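Side-chain contacts in bacterial transferase hexapeptide (Three repeats) family protein (Acinetobacter baumannii, PDB 4M9C), which probably transfers an acetyl group to an amino-sugar nucleotide during the biosynthesis of UDP-N,N'-diacetylbacillosamine: residues M1-G6 with P26-E31; K15-L20 with T67-N72; S81-E84 with Q89-A92. All coordinates share one frame; numbering follows the deposited sequence.

Contact 1: M1-G6 with P26-E31; sequences MTMIIG and PTLSKE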
loop_
_atom_site.group_PDB
_atom_site.type_symbol
_atom_site.label_atom_id
_atom_site.label_comp_id
_atom_site.label_asym_id
_atom_site.label_seq_id
_atom_site.Cartn_x
_atom_site.Cartn_y
_atom_site.Cartn_z
ATOM N N MET A 1 -9.626 -32.446 19.133
ATOM C CA MET A 1 -8.667 -33.546 19.158
ATOM C C MET A 1 -7.659 -33.421 18.014
ATOM O O MET A 1 -7.961 -32.829 16.973
ATOM C CB MET A 1 -9.387 -34.896 19.095
ATOM N N THR A 2 -6.469 -33.981 18.223
ATOM C CA THR A 2 -5.344 -33.919 17.274
ATOM C C THR A 2 -4.593 -32.576 17.233
ATOM O O THR A 2 -3.390 -32.534 17.503
ATOM C CB THR A 2 -5.691 -34.419 15.832
ATOM O OG1 THR A 2 -4.484 -34.841 15.186
ATOM C CG2 THR A 2 -6.344 -33.331 14.975
ATOM N N MET A 3 -5.288 -31.492 16.894
ATOM C CA MET A 3 -4.659 -30.167 16.863
ATOM C C MET A 3 -5.648 -29.058 17.220
ATOM O O MET A 3 -6.771 -29.027 16.718
ATOM C CB MET A 3 -4.020 -29.905 15.489
ATOM C CG MET A 3 -3.551 -28.475 15.263
ATOM S SD MET A 3 -2.081 -28.032 16.208
ATOM C CE MET A 3 -0.790 -28.719 15.169
ATOM N N ILE A 4 -5.241 -28.163 18.116
ATOM C CA ILE A 4 -6.001 -26.941 18.344
ATOM C C ILE A 4 -5.095 -25.730 18.174
ATOM O O ILE A 4 -3.913 -25.768 18.517
ATOM C CB ILE A 4 -6.637 -26.888 19.735
ATOM C CG1 ILE A 4 -5.559 -26.995 20.813
ATOM C CG2 ILE A 4 -7.691 -27.983 19.888
ATOM C CD1 ILE A 4 -6.114 -26.799 22.207
ATOM N N ILE A 5 -5.660 -24.657 17.639
ATOM C CA ILE A 5 -4.902 -23.436 17.407
ATOM C C ILE A 5 -5.445 -22.316 18.282
ATOM O O ILE A 5 -6.650 -22.064 18.318
ATOM C CB ILE A 5 -4.936 -23.025 15.918
ATOM C CG1 ILE A 5 -4.064 -23.985 15.093
ATOM C CG2 ILE A 5 -4.474 -21.592 15.760
ATOM C CD1 ILE A 5 -4.100 -23.743 13.576
ATOM N N GLY A 6 -4.558 -21.659 19.015
ATOM C CA GLY A 6 -4.968 -20.492 19.769
ATOM C C GLY A 6 -4.438 -19.213 19.150
ATOM O O GLY A 6 -3.304 -19.176 18.652
ATOM N N PRO A 26 -6.508 -24.050 6.237
ATOM C CA PRO A 26 -7.899 -24.129 5.780
ATOM C C PRO A 26 -8.575 -25.481 6.018
ATOM O O PRO A 26 -9.811 -25.543 6.032
ATOM C CB PRO A 26 -7.793 -23.844 4.272
ATOM C CG PRO A 26 -6.393 -24.233 3.909
ATOM C CD PRO A 26 -5.557 -23.904 5.120
ATOM N N THR A 27 -7.812 -26.551 6.216
ATOM C CA THR A 27 -8.483 -27.831 6.438
ATOM C C THR A 27 -8.935 -28.031 7.892
ATOM O O THR A 27 -9.744 -28.921 8.169
ATOM C CB THR A 27 -7.678 -29.052 5.922
ATOM O OG1 THR A 27 -6.606 -29.361 6.819
ATOM C CG2 THR A 27 -7.131 -28.791 4.528
ATOM N N LEU A 28 -8.443 -27.202 8.815
ATOM C CA LEU A 28 -8.884 -27.314 10.210
ATOM C C LEU A 28 -10.272 -26.715 10.375
ATOM O O LEU A 28 -10.548 -25.639 9.848
ATOM C CB LEU A 28 -7.910 -26.633 11.165
ATOM C CG LEU A 28 -6.551 -27.297 11.351
ATOM C CD1 LEU A 28 -5.813 -26.612 12.479
ATOM C CD2 LEU A 28 -6.715 -28.780 11.655
ATOM N N SER A 29 -11.153 -27.412 11.088
ATOM C CA SER A 29 -12.508 -26.905 11.276
ATOM C C SER A 29 -12.509 -25.781 12.312
ATOM O O SER A 29 -11.611 -25.701 13.149
ATOM C CB SER A 29 -13.467 -28.029 11.686
ATOM O OG SER A 29 -13.346 -28.326 13.068
ATOM N N LYS A 30 -13.519 -24.918 12.243
ATOM C CA LYS A 30 -13.622 -23.767 13.132
ATOM C C LYS A 30 -13.463 -24.187 14.591
ATOM O O LYS A 30 -12.830 -23.486 15.387
ATOM C CB LYS A 30 -14.955 -23.030 12.920
ATOM C CG LYS A 30 -15.142 -21.824 13.849
ATOM C CD LYS A 30 -16.347 -20.955 13.470
ATOM C CE LYS A 30 -16.423 -19.707 14.364
ATOM N NZ LYS A 30 -16.909 -18.479 13.649
ATOM N N GLU A 31 -14.020 -25.344 14.932
ATOM C CA GLU A 31 -14.013 -25.803 16.312
ATOM C C GLU A 31 -12.593 -25.993 16.833
ATOM O O GLU A 31 -12.366 -26.011 18.033
ATOM C CB GLU A 31 -14.820 -27.099 16.453
ATOM C CG GLU A 31 -16.301 -26.923 16.157
#
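Leu28 meets Ile5 and Met3 through one methyl, CD1, and the way this single atom is shared defines the contact. Its closer approach is to the terminal methyl of Ile5: Leu28 CD1 lies 3.5 Å from Ile5 CD1 and 4.1 Å from Ile5 CG1, so that it sits against the ethyl arm, nearest its end. The two side chains cross at about a right angle. Against Met3 the leucine runs obliquely, and its methyl comes 4.0 Å from Met3 CG, well short of the sulfur. Met3 sets CG opposite the backbone N (chi1 170°) and then bends at both following torsions, which carries SD and CE away from Leu28 and leaves the methylene CG, next to the sulfur, as its touching atom. Ile5, by contrast, runs out straight: its CG1 is anti to the carbonyl carbon, and an extended chi2 of 176° delivers CD1 to the leucine.

This is one margin of the Rossmann-like PglD N-terminal domain. Met3 and Ile5 alternate with Ile4 on the first strand, 3-8, an inner strand of the mixed sheet, and their side chains share the face approached by the loop that leads from helix 14-24 back to strand 33-36. The backbone of Ile5 is hydrogen-bonded to Gln32 at the end of that loop and to Ala34 on the strand that follows, and Ile4 is bonded on the other flank to His63 and Ala65.

Burial is uneven across the group. Ile5 is enclosed, with Phe25, Val21, Phe33 and Leu91 also against its side chain, whereas Met3 and Leu28 retain partial exposure. Phe33 touches both Ile5 and Leu28, adding an aromatic neighbour to the aliphatic pair.

Contact 2: K15-L20 with T67-N72; sequences KEVMPL and TIAIAN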
loop_
_atom_site.group_PDB
_atom_site.type_symbol
_atom_site.label_atom_id
_atom_site.label_comp_id
_atom_site.label_asym_id
_atom_site.label_seq_id
_atom_site.Cartn_x
_atom_site.Cartn_y
_atom_site.Cartn_z
ATOM N N LYS A 15 -8.776 -10.004 16.283
ATOM C CA LYS A 15 -9.866 -10.290 15.359
ATOM C C LYS A 15 -9.419 -10.199 13.903
ATOM O O LYS A 15 -10.067 -10.751 13.022
ATOM C CB LYS A 15 -11.062 -9.380 15.642
ATOM C CG LYS A 15 -11.617 -9.564 17.060
ATOM C CD LYS A 15 -12.977 -8.901 17.216
ATOM C CE LYS A 15 -12.864 -7.386 17.137
ATOM N NZ LYS A 15 -11.998 -6.893 18.225
ATOM N N GLU A 16 -8.311 -9.498 13.666
ATOM C CA GLU A 16 -7.675 -9.455 12.351
ATOM C C GLU A 16 -6.909 -10.751 12.100
ATOM O O GLU A 16 -6.951 -11.325 11.003
ATOM C CB GLU A 16 -6.700 -8.261 12.261
ATOM C CG GLU A 16 -5.732 -8.349 11.078
ATOM C CD GLU A 16 -4.542 -7.389 11.192
ATOM O OE1 GLU A 16 -3.966 -7.231 12.297
ATOM O OE2 GLU A 16 -4.185 -6.791 10.159
ATOM N N VAL A 17 -6.216 -11.229 13.124
ATOM C CA VAL A 17 -5.330 -12.373 12.939
ATOM C C VAL A 17 -6.095 -13.687 12.805
ATOM O O VAL A 17 -5.689 -14.578 12.054
ATOM C CB VAL A 17 -4.304 -12.456 14.071
ATOM C CG1 VAL A 17 -3.547 -13.785 14.021
ATOM C CG2 VAL A 17 -3.351 -11.246 14.006
ATOM N N MET A 18 -7.218 -13.806 13.506
ATOM C CA MET A 18 -7.968 -15.063 13.459
ATOM C C MET A 18 -8.300 -15.522 12.015
ATOM O O MET A 18 -8.025 -16.658 11.660
ATOM C CB MET A 18 -9.218 -15.027 14.349
ATOM C CG MET A 18 -10.096 -16.281 14.253
ATOM S SD MET A 18 -9.246 -17.752 14.869
ATOM C CE MET A 18 -9.484 -17.603 16.647
ATOM N N PRO A 19 -8.899 -14.650 11.186
ATOM C CA PRO A 19 -9.220 -15.131 9.836
ATOM C C PRO A 19 -7.969 -15.412 8.996
ATOM O O PRO A 19 -8.000 -16.275 8.118
ATOM C CB PRO A 19 -10.049 -13.991 9.235
ATOM C CG PRO A 19 -9.794 -12.802 10.117
ATOM C CD PRO A 19 -9.523 -13.346 11.471
ATOM N N LEU A 20 -6.874 -14.711 9.275
ATOM C CA LEU A 20 -5.620 -14.999 8.584
ATOM C C LEU A 20 -5.145 -16.409 8.915
ATOM O O LEU A 20 -4.752 -17.166 8.026
ATOM C CB LEU A 20 -4.542 -13.978 8.969
ATOM C CG LEU A 20 -4.838 -12.514 8.619
ATOM C CD1 LEU A 20 -3.695 -11.605 9.079
ATOM C CD2 LEU A 20 -5.084 -12.367 7.109
ATOM N N THR A 67 -0.626 -18.574 17.499
ATOM C CA THR A 67 -0.095 -17.339 16.940
ATOM C C THR A 67 -0.442 -16.219 17.916
ATOM O O THR A 67 -1.584 -16.095 18.368
ATOM C CB THR A 67 -0.652 -17.033 15.517
ATOM O OG1 THR A 67 -0.224 -15.728 15.104
ATOM C CG2 THR A 67 -2.173 -17.059 15.521
ATOM N N ILE A 68 0.557 -15.418 18.266
ATOM C CA ILE A 68 0.361 -14.333 19.214
ATOM C C ILE A 68 0.007 -13.072 18.430
ATOM O O ILE A 68 0.845 -12.519 17.727
ATOM C CB ILE A 68 1.642 -14.102 20.029
ATOM C CG1 ILE A 68 1.975 -15.357 20.856
ATOM C CG2 ILE A 68 1.509 -12.845 20.910
ATOM C CD1 ILE A 68 3.412 -15.391 21.393
ATOM N N ALA A 69 -1.239 -12.627 18.549
ATOM C CA ALA A 69 -1.712 -11.455 17.824
ATOM C C ALA A 69 -1.198 -10.149 18.439
ATOM O O ALA A 69 -1.197 -9.098 17.795
ATOM C CB ALA A 69 -3.238 -11.455 17.797
ATOM N N ILE A 70 -0.763 -10.222 19.689
ATOM C CA ILE A 70 -0.410 -9.024 20.460
ATOM C C ILE A 70 0.790 -8.259 19.913
ATOM O O ILE A 70 1.890 -8.810 19.783
ATOM C CB ILE A 70 -0.214 -9.400 21.935
ATOM C CG1 ILE A 70 -1.562 -9.868 22.508
ATOM C CG2 ILE A 70 0.380 -8.223 22.731
ATOM C CD1 ILE A 70 -1.464 -10.650 23.810
ATOM N N ALA A 71 0.568 -6.987 19.574
ATOM C CA ALA A 71 1.609 -6.152 18.975
ATOM C C ALA A 71 2.639 -5.691 20.007
ATOM O O ALA A 71 3.821 -5.542 19.692
ATOM C CB ALA A 71 0.984 -4.939 18.265
ATOM N N ASN A 72 2.175 -5.451 21.232
ATOM C CA ASN A 72 3.055 -5.072 22.347
ATOM C C ASN A 72 4.178 -6.087 22.500
ATOM O O ASN A 72 3.944 -7.211 22.940
ATOM C CB ASN A 72 2.245 -5.018 23.646
ATOM C CG ASN A 72 3.064 -4.513 24.844
ATOM O OD1 ASN A 72 4.248 -4.818 24.994
ATOM N ND2 ASN A 72 2.418 -3.745 25.701
#
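Val17 straddles the end of strand 63-68 with its two methyls, each given to a different residue. CG2 and Ala69 CB are 3.8 Å apart, and Val17 CB itself stands 4.0 Å from the same alanine methyl, making this the denser half of the contact. The other branch, CG1, meets Thr67 tip to tip. There it comes 3.9 Å from Thr67 CG2, with the hydroxyl oxygen OG1 almost as near at 4.0 Å. Thr67, Ala69 and Val17 are all buried, so the tight part is a small, chiefly apolar patch.

The looser side follows the second segment beyond Ala69, where the chain runs away from helix 14-24 and becomes more exposed until Asn72, whose OD1 caps the start of helix 73-85 through the backbone N of Val75. On helix 14-24 itself, Lys15 points away from the patch and makes a salt bridge with Asp139 of the second subunit.

Helix 14-24 thus lies against one face of the Rossmann-like sheet, where Val7 of the adjacent strand 3-8 touches both Thr67 and Ala69. Ile68 points the opposite way and packs on helix 73-85, placing the strand between two helical layers.

Contact 3: S81-E84 with Q89-A92; sequences SLLE and QHLA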
loop_
_atom_site.group_PDB
_atom_site.type_symbol
_atom_site.label_atom_id
_atom_site.label_comp_id
_atom_site.label_asym_id
_atom_site.label_seq_id
_atom_site.Cartn_x
_atom_site.Cartn_y
_atom_site.Cartn_z
ATOM N N SER A 81 7.786 -16.943 26.402
ATOM C CA SER A 81 8.436 -17.657 27.508
ATOM C C SER A 81 7.434 -18.555 28.233
ATOM O O SER A 81 7.738 -19.697 28.584
ATOM C CB SER A 81 9.087 -16.677 28.485
ATOM O OG SER A 81 10.178 -16.005 27.882
ATOM N N LEU A 82 6.233 -18.028 28.435
ATOM C CA LEU A 82 5.124 -18.808 28.969
ATOM C C LEU A 82 4.793 -20.022 28.088
ATOM O O LEU A 82 4.622 -21.128 28.597
ATOM C CB LEU A 82 3.892 -17.915 29.129
ATOM C CG LEU A 82 2.706 -18.496 29.894
ATOM C CD1 LEU A 82 3.121 -18.801 31.322
ATOM C CD2 LEU A 82 1.523 -17.537 29.864
ATOM N N LEU A 83 4.703 -19.817 26.772
ATOM C CA LEU A 83 4.342 -20.898 25.846
ATOM C C LEU A 83 5.416 -21.979 25.751
ATOM O O LEU A 83 5.107 -23.156 25.561
ATOM C CB LEU A 83 4.057 -20.363 24.435
ATOM C CG LEU A 83 2.830 -19.488 24.164
ATOM C CD1 LEU A 83 2.878 -18.952 22.734
ATOM C CD2 LEU A 83 1.555 -20.248 24.401
ATOM N N GLU A 84 6.677 -21.581 25.861
ATOM C CA GLU A 84 7.767 -22.548 25.795
ATOM C C GLU A 84 7.704 -23.533 26.971
ATOM O O GLU A 84 7.933 -24.729 26.793
ATOM C CB GLU A 84 9.124 -21.839 25.728
ATOM C CG GLU A 84 9.326 -20.980 24.469
ATOM C CD GLU A 84 9.767 -21.791 23.261
ATOM O OE1 GLU A 84 10.074 -22.992 23.428
ATOM O OE2 GLU A 84 9.817 -21.228 22.143
ATOM N N GLN A 89 3.571 -25.016 20.295
ATOM C CA GLN A 89 4.223 -24.749 19.021
ATOM C C GLN A 89 3.877 -23.346 18.514
ATOM O O GLN A 89 2.755 -22.874 18.691
ATOM C CB GLN A 89 3.786 -25.817 18.020
ATOM C CG GLN A 89 4.162 -25.557 16.566
ATOM C CD GLN A 89 3.637 -26.653 15.639
ATOM O OE1 GLN A 89 3.590 -26.484 14.416
ATOM N NE2 GLN A 89 3.237 -27.783 16.224
ATOM N N HIS A 90 4.846 -22.674 17.906
ATOM C CA HIS A 90 4.625 -21.333 17.386
ATOM C C HIS A 90 4.297 -21.387 15.904
ATOM O O HIS A 90 5.025 -21.995 15.128
ATOM C CB HIS A 90 5.872 -20.484 17.573
ATOM C CG HIS A 90 6.299 -20.344 18.998
ATOM N ND1 HIS A 90 5.555 -19.655 19.933
ATOM C CD2 HIS A 90 7.399 -20.796 19.646
ATOM C CE1 HIS A 90 6.179 -19.692 21.097
ATOM N NE2 HIS A 90 7.300 -20.377 20.950
ATOM N N LEU A 91 3.218 -20.723 15.513
ATOM C CA LEU A 91 2.796 -20.683 14.120
ATOM C C LEU A 91 3.352 -19.466 13.387
ATOM O O LEU A 91 3.524 -18.392 13.975
ATOM C CB LEU A 91 1.273 -20.641 14.049
ATOM C CG LEU A 91 0.573 -21.858 14.629
ATOM C CD1 LEU A 91 -0.911 -21.601 14.713
ATOM C CD2 LEU A 91 0.865 -23.061 13.746
ATOM N N ALA A 92 3.628 -19.643 12.102
ATOM C CA ALA A 92 3.911 -18.516 11.221
ATOM C C ALA A 92 2.655 -18.258 10.397
ATOM O O ALA A 92 2.043 -19.191 9.875
ATOM C CB ALA A 92 5.105 -18.827 10.309
#
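His90 and Glu84 are joined by a side-chain hydrogen bond, NE2 donating to OE2 over 2.9 Å with an N-H...O angle of 147°. The acceptor lies almost in the imidazole plane, but the donor comes from above the carboxylate plane, 54° out of it. Glu84 arrives here by folding: after CG is placed anti to the carbonyl carbon, a bend at chi2 (-82°) swings the carboxylate from the helix toward the strand. His90 also has its CG anti to the carbonyl carbon, and its ring presents the NE2-CE1 edge to the helix.

Both residues belong to a beta-alpha-beta unit of the Rossmann-like domain, in which the chain runs from strand 63-68 through helix 73-85 to strand 89-90, outermost in this chain's sheet; the bond spans the short turn between the last two elements. Leu83, one residue before the glutamate, shares that first torsion but continues extended, which brings CD1 to another part of the ring edge. This methyl is 3.8 Å from His90 CE1, and Leu83 CB is 4.0 Å from that same carbon. Leu83 is buried over Val66 and Ile68, while Glu84 is exposed. Beyond the pair, Phe127 packs edge-to-face with the imidazole.

In the fold
From the N terminus, strand 3-8 enters the sheet first, and contact 1 closes the excursion through helix 14-24 by bringing the following loop back to that strand. Contact 2 opens inside this excursion and closes only at 67-72, so the two cross along the chain; they also meet directly, Gly6 O and Thr67 N being 3.0 Å apart in a probable hydrogen bond between neighbouring strands. Contact 3 follows both in series and closes the short turn after helix 73-85. Its segments touch the others through Leu91 against Ile5 and Leu83 against Ile68. Together the three tie helices on both faces, and the loop 26-31, to one Rossmann-like sheet.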